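Local coordinates for tapirin (Caldicellulosiruptor kristjanssonii, PDB 6N2B), which probably binds cellulose at the cell surface through a calcium-containing beta-helix domain, helping this extremely thermophilic bacterium adhere to plant biomass, at residues A[455-460]-A[479-484]. Numbering follows the deposited sequence.
Sequences SGINDS and LYLASK
I457 reaches across to L481, A482 and S483 almost entirely through one branch. Its CB leaves the backbone toward 479-484, and the side chain can be followed from there. CG1 lies anti to the carbonyl carbon (chi1 -51°) and passes S483 CB at 4.1 Å. With chi2 near 173° the branch then runs extended, which carries CD1 over the strand between two side chains on its near face: CD1 is 4.0 Å from S483 CB and 4.2 Å from L481 CB. A third neighbour is backbone, since CD1 also lies 4.0 Å from the carbonyl O of A482. All these distances are van der Waals separations, and all the touching residues are buried.

Strand pairing places the contact in the beta-helix. I457 bonds through its backbone to N486 and T488, whereas 478-483 lies parallel to 448-453. The chain therefore turns a corner between 453 and 457 and another between 483 and 487, and I457 fills the inner angle between the two faces, also touching V451. The side chain of I457 is also about 4 Å from that of L436, a calcium-binding residue; the ion itself is about 11 Å from it.

At the corner, G456 CA faces S483 OG at 3.3 Å, with the two CA atoms 5.4 Å apart. At the backbone angles of G456 a CB would press against the carbonyl O of S455. The hydroxyl of S483 is hydrogen-bonded to G485 O within its own corner, and only weakly to G453 O of the neighbouring coil. Beyond I457 the chain enters helix 459-470, where N458 is the N-cap and its OD1 accepts from E461 N.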
loop_
_atom_site.group_PDB
_atom_site.type_symbol
_atom_site.label_atom_id
_atom_site.label_comp_id
_atom_site.label_asym_id
_atom_site.label_seq_id
_atom_site.Cartn_x
_atom_site.Cartn_y
_atom_site.Cartn_z
ATOM N N SER A 455 -23.414 -5.615 5.407
ATOM C CA SER A 455 -23.228 -6.832 4.621
ATOM C C SER A 455 -22.590 -6.556 3.263
ATOM O O SER A 455 -22.786 -7.337 2.328
ATOM C CB SER A 455 -24.567 -7.543 4.410
ATOM O OG SER A 455 -25.399 -7.438 5.552
ATOM N N GLY A 456 -21.871 -5.454 3.113
ATOM C CA GLY A 456 -21.318 -5.061 1.831
ATOM C C GLY A 456 -22.075 -3.899 1.196
ATOM O O GLY A 456 -23.087 -3.414 1.701
ATOM N N ILE A 457 -21.543 -3.445 0.066
ATOM C CA ILE A 457 -22.133 -2.374 -0.731
ATOM C C ILE A 457 -22.037 -2.773 -2.197
ATOM O O ILE A 457 -21.046 -3.389 -2.611
ATOM C CB ILE A 457 -21.417 -1.028 -0.487
ATOM C CG1 ILE A 457 -21.323 -0.732 1.014
ATOM C CG2 ILE A 457 -22.109 0.115 -1.252
ATOM C CD1 ILE A 457 -20.503 0.479 1.354
ATOM N N ASN A 458 -23.070 -2.454 -2.979
ATOM C CA ASN A 458 -22.987 -2.604 -4.426
ATOM C C ASN A 458 -23.549 -1.361 -5.100
ATOM O O ASN A 458 -24.082 -0.457 -4.448
ATOM C CB ASN A 458 -23.675 -3.886 -4.927
ATOM C CG ASN A 458 -25.192 -3.874 -4.773
ATOM O OD1 ASN A 458 -25.879 -2.917 -5.132
ATOM N ND2 ASN A 458 -25.723 -4.975 -4.246
ATOM N N ASP A 459 -23.415 -1.317 -6.426
ATOM C CA ASP A 459 -23.701 -0.072 -7.131
ATOM C C ASP A 459 -25.200 0.211 -7.211
ATOM O O ASP A 459 -25.618 1.374 -7.152
ATOM C CB ASP A 459 -23.061 -0.080 -8.519
ATOM C CG ASP A 459 -23.265 -1.377 -9.271
ATOM O OD1 ASP A 459 -23.970 -2.290 -8.793
ATOM O OD2 ASP A 459 -22.669 -1.489 -10.349
ATOM N N SER A 460 -26.023 -0.830 -7.334
ATOM C CA SER A 460 -27.470 -0.638 -7.287
ATOM C C SER A 460 -27.899 -0.024 -5.950
ATOM O O SER A 460 -28.617 0.984 -5.908
ATOM C CB SER A 460 -28.169 -1.983 -7.547
ATOM O OG SER A 460 -29.583 -1.899 -7.435
ATOM N N LEU A 479 -17.336 10.608 -1.574
ATOM C CA LEU A 479 -17.895 9.348 -1.111
ATOM C C LEU A 479 -16.954 8.685 -0.111
ATOM O O LEU A 479 -15.772 8.477 -0.402
ATOM C CB LEU A 479 -18.133 8.430 -2.302
ATOM C CG LEU A 479 -19.444 7.696 -2.489
ATOM C CD1 LEU A 479 -19.181 6.482 -3.366
ATOM C CD2 LEU A 479 -20.029 7.301 -1.154
ATOM N N TYR A 480 -17.478 8.355 1.060
ATOM C CA TYR A 480 -16.757 7.608 2.086
ATOM C C TYR A 480 -17.514 6.298 2.307
ATOM O O TYR A 480 -18.645 6.304 2.812
ATOM C CB TYR A 480 -16.639 8.429 3.369
ATOM C CG TYR A 480 -15.930 9.702 3.096
ATOM C CD1 TYR A 480 -16.611 10.796 2.579
ATOM C CD2 TYR A 480 -14.543 9.802 3.285
ATOM C CE1 TYR A 480 -15.941 11.965 2.277
ATOM C CE2 TYR A 480 -13.869 10.964 2.991
ATOM C CZ TYR A 480 -14.568 12.040 2.486
ATOM O OH TYR A 480 -13.898 13.203 2.189
ATOM N N LEU A 481 -16.921 5.188 1.878
ATOM C CA LEU A 481 -17.561 3.886 1.961
ATOM C C LEU A 481 -17.015 3.158 3.173
ATOM O O LEU A 481 -15.794 3.013 3.307
ATOM C CB LEU A 481 -17.303 3.049 0.702
ATOM C CG LEU A 481 -17.488 3.670 -0.687
ATOM C CD1 LEU A 481 -16.982 2.755 -1.796
ATOM C CD2 LEU A 481 -18.941 4.010 -0.916
ATOM N N ALA A 482 -17.911 2.683 4.037
ATOM C CA ALA A 482 -17.517 1.886 5.193
ATOM C C ALA A 482 -18.309 0.585 5.182
ATOM O O ALA A 482 -19.542 0.601 5.261
ATOM C CB ALA A 482 -17.716 2.664 6.498
ATOM N N SER A 483 -17.608 -0.542 5.080
ATOM C CA SER A 483 -18.282 -1.817 4.898
ATOM C C SER A 483 -17.635 -2.932 5.715
ATOM O O SER A 483 -16.422 -2.962 5.929
ATOM C CB SER A 483 -18.308 -2.218 3.417
ATOM O OG SER A 483 -18.807 -3.541 3.284
ATOM N N LYS A 484 -18.472 -3.868 6.144
ATOM C CA LYS A 484 -18.064 -5.069 6.856
ATOM C C LYS A 484 -18.033 -6.287 5.937
ATOM O O LYS A 484 -17.693 -7.391 6.373
ATOM C CB LYS A 484 -19.013 -5.303 8.042
ATOM C CG LYS A 484 -18.372 -5.852 9.306
ATOM C CD LYS A 484 -19.355 -5.729 10.485
ATOM C CE LYS A 484 -19.165 -6.846 11.527
ATOM N NZ LYS A 484 -20.322 -6.934 12.487
#